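Long-range contacts in Non-heme chloroperoxidase CPO-A1 (Streptomyces aureofaciens, PDB 1A8Q), which halogenates organic substrates without haem or metal cofactor, brominating as well as probably chlorinating, and may act in 7-chlorotetracycline biosynthesis: residues Val23-Trp28 with Ile50-Arg55; Leu112-Leu117 with Leu269-Lys274; Pro123-Ser128 with Asp197-Thr202; Glu150-Trp155 with Ala179-Ala184. One frame throughout, in Å; residues are numbered along the deposited sequence.

Contact 1 of 4, residues Val23-Trp28 with Ile50-Arg55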
# COMPACT_ATOMS: atom_id res chain seq x y z
N VAL A 23 -7.84 -4.47 7.97
CA VAL A 23 -6.38 -4.48 8.15
C VAL A 23 -5.79 -3.67 7.01
O VAL A 23 -5.99 -3.95 5.82
CB VAL A 23 -5.82 -5.91 8.15
CG1 VAL A 23 -4.29 -5.92 8.11
CG2 VAL A 23 -6.32 -6.72 9.35
N PHE A 24 -5.02 -2.65 7.36
CA PHE A 24 -4.47 -1.70 6.40
C PHE A 24 -3.00 -2.01 6.13
O PHE A 24 -2.27 -2.30 7.09
CB PHE A 24 -4.58 -0.27 6.94
CG PHE A 24 -6.00 0.25 7.03
CD1 PHE A 24 -6.72 -0.00 8.18
CD2 PHE A 24 -6.51 0.97 5.97
CE1 PHE A 24 -8.04 0.49 8.25
CE2 PHE A 24 -7.83 1.46 6.04
CZ PHE A 24 -8.55 1.22 7.20
N ILE A 25 -2.65 -1.96 4.84
CA ILE A 25 -1.31 -2.39 4.41
C ILE A 25 -0.66 -1.26 3.66
O ILE A 25 -1.04 -0.80 2.59
CB ILE A 25 -1.46 -3.59 3.40
CG1 ILE A 25 -2.22 -4.75 4.07
CG2 ILE A 25 -0.07 -4.10 2.98
CD1 ILE A 25 -2.65 -5.82 3.05
N HIS A 26 0.37 -0.62 4.31
CA HIS A 26 0.91 0.61 3.80
C HIS A 26 1.89 0.51 2.61
O HIS A 26 2.31 -0.60 2.34
CB HIS A 26 1.69 1.36 4.94
CG HIS A 26 2.96 0.69 5.37
ND1 HIS A 26 4.16 0.89 4.74
CD2 HIS A 26 3.18 -0.21 6.40
CE1 HIS A 26 5.08 0.16 5.36
NE2 HIS A 26 4.54 -0.51 6.34
N GLY A 27 2.18 1.66 2.02
CA GLY A 27 3.10 1.65 0.86
C GLY A 27 4.52 2.08 1.24
O GLY A 27 4.83 2.32 2.39
N TRP A 28 5.37 2.17 0.20
CA TRP A 28 6.76 2.59 0.40
C TRP A 28 6.81 4.08 0.34
O TRP A 28 6.15 4.71 -0.51
CB TRP A 28 7.50 1.99 -0.82
CG TRP A 28 8.96 2.29 -1.06
CD1 TRP A 28 10.01 1.55 -0.65
CD2 TRP A 28 9.49 3.38 -1.83
NE1 TRP A 28 11.19 2.10 -1.09
CE2 TRP A 28 10.89 3.22 -1.82
CE3 TRP A 28 8.95 4.45 -2.53
CZ2 TRP A 28 11.76 4.09 -2.48
CZ3 TRP A 28 9.81 5.33 -3.19
CH2 TRP A 28 11.21 5.13 -3.14
N ILE A 50 -6.76 -2.21 12.05
CA ILE A 50 -5.43 -2.67 12.40
C ILE A 50 -4.46 -2.19 11.33
O ILE A 50 -4.77 -2.23 10.14
CB ILE A 50 -5.38 -4.22 12.43
CG1 ILE A 50 -6.12 -4.73 13.69
CG2 ILE A 50 -3.97 -4.79 12.47
CD1 ILE A 50 -6.69 -6.12 13.51
N ALA A 51 -3.27 -1.71 11.75
CA ALA A 51 -2.31 -1.29 10.70
C ALA A 51 -0.91 -1.62 11.20
O ALA A 51 -0.48 -1.15 12.26
CB ALA A 51 -2.40 0.18 10.34
N HIS A 52 -0.23 -2.51 10.44
CA HIS A 52 1.09 -2.97 10.85
C HIS A 52 2.15 -2.22 10.08
O HIS A 52 1.89 -1.59 9.06
CB HIS A 52 1.31 -4.48 10.60
CG HIS A 52 1.10 -4.88 9.17
ND1 HIS A 52 -0.07 -4.65 8.51
CD2 HIS A 52 1.95 -5.48 8.27
CE1 HIS A 52 -0.00 -5.11 7.27
NE2 HIS A 52 1.21 -5.64 7.10
N ASP A 53 3.37 -2.25 10.62
CA ASP A 53 4.52 -1.67 9.95
C ASP A 53 5.31 -2.84 9.30
O ASP A 53 5.64 -3.81 10.00
CB ASP A 53 5.47 -1.03 10.98
CG ASP A 53 4.88 0.24 11.62
OD1 ASP A 53 3.85 0.78 11.17
OD2 ASP A 53 5.52 0.72 12.59
N ARG A 54 5.53 -2.71 8.01
CA ARG A 54 6.26 -3.79 7.27
C ARG A 54 7.64 -3.96 7.89
O ARG A 54 8.21 -3.02 8.44
CB ARG A 54 6.36 -3.35 5.82
CG ARG A 54 7.06 -4.36 4.87
CD ARG A 54 6.81 -4.00 3.39
NE ARG A 54 5.36 -4.13 3.17
CZ ARG A 54 4.56 -3.12 2.87
NH1 ARG A 54 4.93 -1.86 2.67
NH2 ARG A 54 3.24 -3.38 2.74
N ARG A 55 8.19 -5.16 7.82
CA ARG A 55 9.56 -5.40 8.35
C ARG A 55 10.46 -4.31 7.83
O ARG A 55 10.42 -3.84 6.71
CB ARG A 55 10.06 -6.79 7.90
CG ARG A 55 10.18 -6.86 6.37
CD ARG A 55 10.22 -8.32 5.93
NE ARG A 55 11.38 -9.06 6.37
CZ ARG A 55 11.44 -10.08 7.21
NH1 ARG A 55 10.46 -10.65 7.86
NH2 ARG A 55 12.65 -10.61 7.45
O HOH W 1 0.00 -0.66 7.35

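Contact 2 of 4, residues Leu112-Leu117 with Leu269-Lys274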
# COMPACT_ATOMS: atom_id res chain seq x y z
N LEU A 112 -10.79 -13.97 4.63
CA LEU A 112 -11.12 -12.67 4.08
C LEU A 112 -12.57 -12.52 3.62
O LEU A 112 -13.17 -13.44 3.05
CB LEU A 112 -10.25 -12.32 2.85
CG LEU A 112 -8.73 -12.55 2.99
CD1 LEU A 112 -8.02 -12.13 1.71
CD2 LEU A 112 -8.22 -11.74 4.19
N ARG A 113 -13.06 -11.32 3.80
CA ARG A 113 -14.36 -10.93 3.28
C ARG A 113 -14.22 -10.18 1.98
O ARG A 113 -14.99 -10.41 1.03
CB ARG A 113 -15.07 -10.01 4.30
CG ARG A 113 -16.43 -9.56 3.72
CD ARG A 113 -17.19 -8.97 4.90
NE ARG A 113 -18.60 -8.94 4.70
CZ ARG A 113 -19.54 -8.98 5.64
NH1 ARG A 113 -19.25 -9.09 6.93
NH2 ARG A 113 -20.79 -8.96 5.20
N SER A 114 -13.31 -9.20 1.92
CA SER A 114 -13.21 -8.33 0.76
C SER A 114 -11.83 -7.63 0.76
O SER A 114 -11.09 -7.80 1.73
CB SER A 114 -14.32 -7.28 0.72
OG SER A 114 -14.32 -6.57 1.99
N ALA A 115 -11.55 -6.90 -0.31
CA ALA A 115 -10.23 -6.27 -0.46
C ALA A 115 -10.36 -4.95 -1.19
O ALA A 115 -11.27 -4.69 -1.97
CB ALA A 115 -9.32 -7.15 -1.31
N VAL A 116 -9.44 -4.02 -0.83
CA VAL A 116 -9.44 -2.71 -1.47
C VAL A 116 -8.01 -2.45 -1.95
O VAL A 116 -7.10 -2.56 -1.13
CB VAL A 116 -9.80 -1.57 -0.48
CG1 VAL A 116 -9.73 -0.22 -1.16
CG2 VAL A 116 -11.21 -1.82 0.09
N LEU A 117 -7.85 -2.06 -3.20
CA LEU A 117 -6.52 -1.77 -3.75
C LEU A 117 -6.51 -0.30 -4.06
O LEU A 117 -7.14 0.17 -5.00
CB LEU A 117 -6.31 -2.60 -5.04
CG LEU A 117 -6.07 -4.10 -4.86
CD1 LEU A 117 -5.95 -4.67 -6.29
CD2 LEU A 117 -4.80 -4.47 -4.13
N LEU A 269 -16.03 3.33 3.55
CA LEU A 269 -17.08 2.97 4.47
C LEU A 269 -18.30 2.38 3.71
O LEU A 269 -18.84 1.40 4.24
CB LEU A 269 -17.47 4.17 5.32
CG LEU A 269 -16.53 4.52 6.50
CD1 LEU A 269 -17.10 5.73 7.22
CD2 LEU A 269 -16.40 3.34 7.44
N GLU A 270 -18.55 2.89 2.53
CA GLU A 270 -19.66 2.33 1.73
C GLU A 270 -19.34 0.90 1.34
O GLU A 270 -20.12 -0.04 1.52
CB GLU A 270 -19.90 3.20 0.51
CG GLU A 270 -20.98 2.62 -0.41
CD GLU A 270 -21.12 3.54 -1.62
OE1 GLU A 270 -21.86 4.53 -1.50
OE2 GLU A 270 -20.46 3.27 -2.63
N PHE A 271 -18.09 0.65 0.87
CA PHE A 271 -17.64 -0.66 0.50
C PHE A 271 -17.62 -1.64 1.64
O PHE A 271 -17.86 -2.83 1.46
CB PHE A 271 -16.22 -0.56 -0.13
CG PHE A 271 -15.73 -1.87 -0.70
CD1 PHE A 271 -16.27 -2.35 -1.89
CD2 PHE A 271 -14.84 -2.66 0.01
CE1 PHE A 271 -15.84 -3.58 -2.36
CE2 PHE A 271 -14.36 -3.85 -0.49
CZ PHE A 271 -14.90 -4.32 -1.68
N LEU A 272 -17.27 -1.20 2.88
CA LEU A 272 -17.17 -2.11 4.00
C LEU A 272 -18.52 -2.75 4.37
O LEU A 272 -18.52 -3.79 5.01
CB LEU A 272 -16.57 -1.45 5.24
CG LEU A 272 -15.08 -1.11 5.08
CD1 LEU A 272 -14.63 -0.18 6.20
CD2 LEU A 272 -14.26 -2.38 5.04
N ASN A 273 -19.62 -2.15 3.96
CA ASN A 273 -20.93 -2.74 4.20
C ASN A 273 -21.24 -3.81 3.16
O ASN A 273 -22.43 -4.14 2.98
CB ASN A 273 -22.01 -1.66 4.05
CG ASN A 273 -22.04 -0.78 5.28
OD1 ASN A 273 -23.09 -0.63 5.88
ND2 ASN A 273 -20.90 -0.23 5.67
N LYS A 274 -20.31 -4.32 2.39
CA LYS A 274 -20.49 -5.36 1.39
C LYS A 274 -19.87 -6.67 1.87
O LYS A 274 -20.45 -7.75 1.59
CB LYS A 274 -19.81 -4.91 0.10
CG LYS A 274 -20.44 -5.28 -1.23
CD LYS A 274 -19.91 -4.38 -2.35
CE LYS A 274 -20.56 -3.00 -2.26
NZ LYS A 274 -20.84 -2.43 -3.61
OXT LYS A 274 -19.01 -6.63 2.80
O HOH W 2 -16.63 -5.35 2.41

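Contact 3 of 4, residues Pro123-Ser128 with Asp197-Thr202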
# COMPACT_ATOMS: atom_id res chain seq x y z
N PRO A 123 -1.23 -5.01 -11.99
CA PRO A 123 -0.58 -6.27 -12.06
C PRO A 123 0.95 -6.26 -12.14
O PRO A 123 1.54 -7.15 -11.55
CB PRO A 123 -1.10 -6.89 -13.40
CG PRO A 123 -2.20 -5.99 -13.83
CD PRO A 123 -1.98 -4.63 -13.23
N VAL A 124 1.51 -5.36 -12.89
CA VAL A 124 2.97 -5.28 -13.01
C VAL A 124 3.33 -3.87 -13.44
O VAL A 124 2.67 -3.28 -14.29
CB VAL A 124 3.59 -6.36 -13.92
CG1 VAL A 124 3.03 -6.29 -15.32
CG2 VAL A 124 5.11 -6.25 -13.89
N MET A 125 4.39 -3.27 -12.83
CA MET A 125 4.74 -1.92 -13.18
C MET A 125 5.69 -1.72 -14.36
O MET A 125 5.51 -0.74 -15.08
CB MET A 125 5.51 -1.31 -11.94
CG MET A 125 4.48 -1.24 -10.80
SD MET A 125 3.90 0.46 -10.69
CE MET A 125 5.36 1.19 -9.94
N ILE A 126 6.65 -2.63 -14.50
CA ILE A 126 7.70 -2.40 -15.50
C ILE A 126 7.20 -2.33 -16.94
O ILE A 126 6.39 -3.15 -17.37
CB ILE A 126 8.81 -3.44 -15.34
CG1 ILE A 126 10.04 -3.14 -16.21
CG2 ILE A 126 8.38 -4.87 -15.62
CD1 ILE A 126 10.74 -1.85 -15.90
N LYS A 127 7.68 -1.30 -17.64
CA LYS A 127 7.35 -1.18 -19.06
C LYS A 127 8.03 -2.30 -19.85
O LYS A 127 9.17 -2.69 -19.61
CB LYS A 127 7.89 0.15 -19.58
CG LYS A 127 7.58 0.52 -21.01
CD LYS A 127 8.21 1.86 -21.36
CE LYS A 127 7.99 2.21 -22.84
NZ LYS A 127 7.95 3.71 -22.97
N SER A 128 7.27 -2.77 -20.84
CA SER A 128 7.87 -3.77 -21.75
C SER A 128 7.06 -3.70 -23.04
O SER A 128 6.07 -2.97 -23.11
CB SER A 128 7.79 -5.16 -21.13
OG SER A 128 6.46 -5.66 -21.04
N ASP A 197 13.21 -2.77 -6.25
CA ASP A 197 13.38 -3.96 -7.10
C ASP A 197 12.12 -4.82 -7.01
O ASP A 197 11.67 -5.37 -8.01
CB ASP A 197 14.57 -4.82 -6.69
CG ASP A 197 15.91 -4.23 -7.11
OD1 ASP A 197 15.97 -3.39 -8.00
OD2 ASP A 197 16.95 -4.62 -6.52
N ALA A 198 11.63 -5.01 -5.78
CA ALA A 198 10.45 -5.86 -5.67
C ALA A 198 9.25 -5.19 -6.34
O ALA A 198 8.52 -5.93 -7.03
CB ALA A 198 10.13 -6.16 -4.21
N PHE A 199 8.95 -3.92 -6.05
CA PHE A 199 7.67 -3.40 -6.59
C PHE A 199 7.74 -3.06 -8.06
O PHE A 199 6.69 -3.06 -8.72
CB PHE A 199 7.16 -2.23 -5.76
CG PHE A 199 7.84 -0.91 -5.78
CD1 PHE A 199 7.97 -0.12 -6.90
CD2 PHE A 199 8.25 -0.36 -4.55
CE1 PHE A 199 8.51 1.15 -6.87
CE2 PHE A 199 8.83 0.89 -4.52
CZ PHE A 199 8.96 1.66 -5.64
N GLY A 200 8.94 -2.83 -8.60
CA GLY A 200 9.05 -2.42 -9.99
C GLY A 200 8.83 -3.65 -10.90
O GLY A 200 8.35 -3.44 -12.01
N TYR A 201 9.30 -4.80 -10.46
CA TYR A 201 9.47 -5.91 -11.42
C TYR A 201 8.61 -7.11 -11.14
O TYR A 201 8.57 -8.04 -11.99
CB TYR A 201 10.97 -6.30 -11.40
CG TYR A 201 11.82 -5.17 -11.98
CD1 TYR A 201 12.10 -5.06 -13.33
CD2 TYR A 201 12.34 -4.19 -11.12
CE1 TYR A 201 12.83 -4.01 -13.86
CE2 TYR A 201 13.06 -3.13 -11.64
CZ TYR A 201 13.34 -3.07 -12.98
OH TYR A 201 14.06 -1.97 -13.44
N THR A 202 7.94 -7.19 -9.99
CA THR A 202 7.17 -8.41 -9.69
C THR A 202 5.84 -8.38 -10.42
O THR A 202 5.17 -7.37 -10.41
CB THR A 202 6.94 -8.56 -8.18
OG1 THR A 202 8.21 -8.58 -7.49
CG2 THR A 202 6.17 -9.82 -7.84
O HOH W 3 5.24 -4.60 -10.41

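Contact 4 of 4, residues Glu150-Trp155 with Ala179-Ala184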
# COMPACT_ATOMS: atom_id res chain seq x y z
N GLU A 150 21.65 10.14 -1.04
CA GLU A 150 21.42 10.88 0.25
C GLU A 150 19.90 10.69 0.50
O GLU A 150 19.11 11.48 -0.03
CB GLU A 150 21.81 12.33 0.12
CG GLU A 150 22.17 12.94 1.50
CD GLU A 150 20.93 13.02 2.40
OE1 GLU A 150 20.22 14.00 2.28
OE2 GLU A 150 20.70 12.07 3.17
N ARG A 151 19.57 9.68 1.26
CA ARG A 151 18.12 9.37 1.45
C ARG A 151 17.29 10.48 2.06
O ARG A 151 16.10 10.54 1.74
CB ARG A 151 18.06 8.07 2.26
CG ARG A 151 18.50 8.12 3.71
CD ARG A 151 18.49 6.77 4.44
NE ARG A 151 19.04 6.93 5.81
CZ ARG A 151 18.36 6.99 6.95
NH1 ARG A 151 17.04 6.84 6.99
NH2 ARG A 151 18.94 7.17 8.15
N SER A 152 17.86 11.23 3.01
CA SER A 152 17.02 12.27 3.67
C SER A 152 16.53 13.31 2.69
O SER A 152 15.31 13.59 2.59
CB SER A 152 17.84 12.89 4.80
OG SER A 152 17.02 13.87 5.47
N GLN A 153 17.43 13.91 1.89
CA GLN A 153 17.04 14.86 0.87
C GLN A 153 16.15 14.15 -0.17
O GLN A 153 15.23 14.78 -0.66
CB GLN A 153 18.27 15.39 0.08
CG GLN A 153 17.92 16.53 -0.88
CD GLN A 153 17.28 17.72 -0.19
OE1 GLN A 153 17.71 18.14 0.89
NE2 GLN A 153 16.24 18.31 -0.79
N PHE A 154 16.47 12.89 -0.45
CA PHE A 154 15.67 12.18 -1.48
C PHE A 154 14.20 12.08 -1.07
O PHE A 154 13.30 12.19 -1.94
CB PHE A 154 16.24 10.78 -1.72
CG PHE A 154 15.46 10.02 -2.78
CD1 PHE A 154 15.51 10.43 -4.09
CD2 PHE A 154 14.76 8.88 -2.39
CE1 PHE A 154 14.81 9.68 -5.07
CE2 PHE A 154 14.07 8.14 -3.37
CZ PHE A 154 14.14 8.57 -4.67
N TRP A 155 13.92 11.88 0.21
CA TRP A 155 12.48 11.82 0.61
C TRP A 155 11.85 13.18 0.45
O TRP A 155 10.65 13.27 0.09
CB TRP A 155 12.38 11.28 2.04
CG TRP A 155 12.99 9.93 2.21
CD1 TRP A 155 13.76 9.52 3.26
CD2 TRP A 155 12.79 8.76 1.38
NE1 TRP A 155 14.13 8.22 3.08
CE2 TRP A 155 13.53 7.73 1.94
CE3 TRP A 155 12.04 8.54 0.21
CZ2 TRP A 155 13.57 6.44 1.40
CZ3 TRP A 155 12.07 7.24 -0.33
CH2 TRP A 155 12.84 6.24 0.26
N ALA A 179 5.63 15.17 7.02
CA ALA A 179 5.26 13.87 7.60
C ALA A 179 5.75 12.68 6.77
O ALA A 179 6.08 11.61 7.31
CB ALA A 179 3.75 13.81 7.78
N PHE A 180 5.74 12.86 5.44
CA PHE A 180 6.29 11.86 4.52
C PHE A 180 7.76 11.59 4.90
O PHE A 180 8.14 10.43 5.07
CB PHE A 180 6.16 12.41 3.08
CG PHE A 180 6.70 11.45 2.03
CD1 PHE A 180 5.87 10.51 1.45
CD2 PHE A 180 8.01 11.57 1.60
CE1 PHE A 180 6.38 9.67 0.47
CE2 PHE A 180 8.52 10.72 0.62
CZ PHE A 180 7.68 9.77 0.06
N TRP A 181 8.49 12.70 4.98
CA TRP A 181 9.92 12.56 5.36
C TRP A 181 10.06 11.89 6.71
O TRP A 181 10.90 10.99 6.88
CB TRP A 181 10.55 13.94 5.36
CG TRP A 181 11.97 14.00 5.88
CD1 TRP A 181 13.11 13.72 5.22
CD2 TRP A 181 12.31 14.36 7.22
NE1 TRP A 181 14.19 13.91 6.11
CE2 TRP A 181 13.71 14.31 7.31
CE3 TRP A 181 11.58 14.75 8.35
CZ2 TRP A 181 14.39 14.61 8.49
CZ3 TRP A 181 12.26 15.07 9.51
CH2 TRP A 181 13.68 14.97 9.59
N TYR A 182 9.29 12.29 7.72
CA TYR A 182 9.37 11.73 9.07
C TYR A 182 9.13 10.23 9.08
O TYR A 182 9.84 9.47 9.76
CB TYR A 182 8.29 12.44 9.92
CG TYR A 182 8.11 11.93 11.32
CD1 TYR A 182 7.18 10.95 11.63
CD2 TYR A 182 8.82 12.54 12.37
CE1 TYR A 182 6.99 10.49 12.91
CE2 TYR A 182 8.61 12.10 13.67
CZ TYR A 182 7.68 11.12 13.93
OH TYR A 182 7.48 10.64 15.21
N MET A 183 8.10 9.74 8.35
CA MET A 183 7.86 8.32 8.27
C MET A 183 9.02 7.61 7.52
O MET A 183 9.37 6.51 7.96
CB MET A 183 6.51 8.04 7.53
CG MET A 183 5.39 8.53 8.49
SD MET A 183 3.79 8.06 7.69
CE MET A 183 3.61 9.48 6.64
N ALA A 184 9.48 8.22 6.46
CA ALA A 184 10.54 7.55 5.64
C ALA A 184 11.85 7.44 6.38
O ALA A 184 12.59 6.46 6.17
CB ALA A 184 10.69 8.37 4.37
O HOH W 4 15.12 6.41 5.06

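Contact 1 of 4, residues Val23-Trp28 with Ile50-Arg55
The imidazole of His26 has the Arg54 guanidinium over one face, CZ lying 4.1 Å above the ring plane and offset toward the rim, the two planes 44° apart. At the ring's edge, in plane, lie His52 O, beside CD2, and the backbone N of Arg54, which donates a nearly straight bond to His26 NE2 (2.9 Å, 171°). Because NE2 accepts here and ND1 donates to Gly27 O, the ring's rotation is fixed at both nitrogens. CG of His26 sits between its own backbone N and carbonyl carbon (chi1 69°), which puts CG where the ring's far end can reach 50-55. Arg54, bent at chi3, brings both NH1 (2.9 Å) and NH2 (3.0 Å) to the single acceptor His26 O, which lies in the guanidinium plane; NH2 approaches in the carbonyl plane, NH1 from well above it. The edge of the same guanidinium meets Ile25 CG2, 3.4 Å from NH2. Strands 21-25 and 48-52 run parallel, joined by Phe24 N to Ile50 O (2.8 Å), and Ile50 O also lies at the edge of the Phe24 ring. Where the strands diverge, one water bridges Phe24 O and His52 O, with a weak bond from His26 N. These strands and helix 36-44 form a beta-alpha-beta unit of the alpha/beta hydrolase fold, and Gly27 lies close to the catalytic Ser94. Arg54 is also salt-bridged to Glu99, which accepts from His52 NE2 as well. With NE2 accepting and ND1 donating, His26 is consistent with a neutral imidazole, a form the neighbouring guanidinium would probably favour.

Contact 2 of 4, residues Leu112-Leu117 with Leu269-Lys274
Phe271, on the C-terminal helix 260-272 of the alpha/beta hydrolase fold, packs its ring against strand 112-118 of the central sheet. The apolar part of the contact is carried by this one ring: CD2 meets Val116 CG2 at 3.7 Å, and CE2 meets Ser114 CB at 3.6 Å. The valine and phenylalanine side chains run antiparallel past one another; Val116 CG2 meets the CD2-CE2 side of the ring, Ser114 CB its CE2 and CZ carbons. CG of Phe271 is anti to the backbone N (chi1 -173°), which puts CG on the strand side of the helix. Ala115 O also comes to 3.5 Å from Phe271 CE2, a carbonyl beside a ring carbon.

The ionic part lies at the end of the chain. The extended Arg113 side chain forms a salt bridge through NE with the C-terminal carboxylate, 3.0 Å from Lys274 OXT; its NH1 has a second acidic partner in Asp87. Lys274 NZ pairs with Glu243, the lysine thus joining the chain end to strand 243-247 too.

Water supplies the remaining polar link. A single molecule donates to Phe271 O and Lys274 OXT and accepts from Ser114 OG, tying strand, helix end and carboxylate together. Ser114 OG is also hydrogen-bonded to Thr89 of the adjacent strand 88-93, and the water oxygen lies 2.6 Å from Ser114 OG.

Contact 3 of 4, residues Pro123-Ser128 with Asp197-Thr202
Ile126 and Tyr201 meet because CG1 of the isoleucine is anti to its backbone N (chi1 -172°), carrying the branch toward the helix, while chi2 of 62° bends CD1 over to Tyr201 CE1, 3.6 Å away. Although the tyrosine's CB leads off from 123-128, the ring comes back to the isoleucine. Met125 is bent at both chi2 and chi3: its CG lies 3.5 Å from Phe199 O, and its CE reaches within 4.2 Å of Phe199 CD1. The backbone of the loop lies close to the helix end. Gly200 O stands 3.1 Å from Ile126 N, and it also touches Ile126 CB and Met125 CB. Alongside, Val124 CG2 rests 3.7 Å from Thr202 O. One water accepts from Met125 N (2.9 Å) and donates to Phe199 O and Thr202 O, bridging the loop and the helix end. Within the helix end, Thr202 OG1 donates to Ala198 O on a lone pair (2.7 Å), the same oxygen that accepts from Thr202 N. The contact ties the loop after strand 112-118 to the C-terminal end of helix 189-201, near the catalytic site: the side chain of Phe199 lies about 6 Å from that of Ser94. Tyr201 OH bonds to Asp137 at the start of helix 137-162, while Phe140 of that helix touches Met125, Ile126 and Phe199. Carbonyls at a helix C-terminus would carry partial negative charge, and the water gives Phe199 O and Thr202 O a donor each while taking the N-H of Met125; loop and helix are thus linked through solvent on the polar side, with apolar contacts around it.

Contact 4 of 4, residues Glu150-Trp155 with Ala179-Ala184
Ser152 OG accepts the indole N-H of Trp181 in a nearly straight bond of 2.9 Å (169°), the hydroxyl lying in the plane of the indole at its NE1 edge. The serine OG is anti to its backbone N (chi1 -179°), which places it on the side of helix 137-162 that faces helix 174-184. Beside this bond, Trp155 CB packs 4.1 Å from Trp181 CD1. Deeper in the interface Trp155 lays its indole against Ala184: the methyl stands over one face, 3.4 Å from the centroid of the five-membered ring and only 9° off the normal, a CH-pi contact. Phe154 CD2 lies over the opposite face, so the indole is held between a residue of its own helix and one of the other. Phe180 crosses Trp155 at about a right angle, its CE2 3.4 Å from Trp155 O. A water lies between the helices, accepting from Trp155 NE1 (2.9 Å) and from Arg151 NH1 at the guanidinium edge, and lying 2.8 Å from Ala184 O. At the kink in helix 137-162, where the N-H groups of Ser152 and Gln153 lack bonds to the preceding turn, both carboxylate oxygens of Glu150 accept them instead. Trp28, from the loop after strand 21-25, meets Trp155 edge-to-face, while Phe180 packs on Pro29 and Leu30. Segments 150-155 and 179-184 run roughly antiparallel, their axes 9.5 Å apart at closest, and belong to the helical cap inserted after strand 112-118, an arrangement typical of alpha/beta hydrolases, here with the side chain of Phe180 about 7 Å from that of the catalytic His252.

How the contacts relate
Contacts 1 and 2 both involve the central sheet, but contact 1 is wholly buried near the chain's centre and rich in hydrogen bonds, whereas contact 2 reaches the chain terminus and mixes ring packing with an ion pair. Contacts 3 and 4 belong to the region between strand 112-118 and strand 215-220: a partly buried loop against a helix end, and an aromatic helix pair. Trp28 of contact 1 connects them to the sheet, touching both contact 3 and contact 4. Contacts 2 and 4 lie on opposite sides of the chain's centre, with nearest atoms about 17 Å apart. A bridging water occurs in all four.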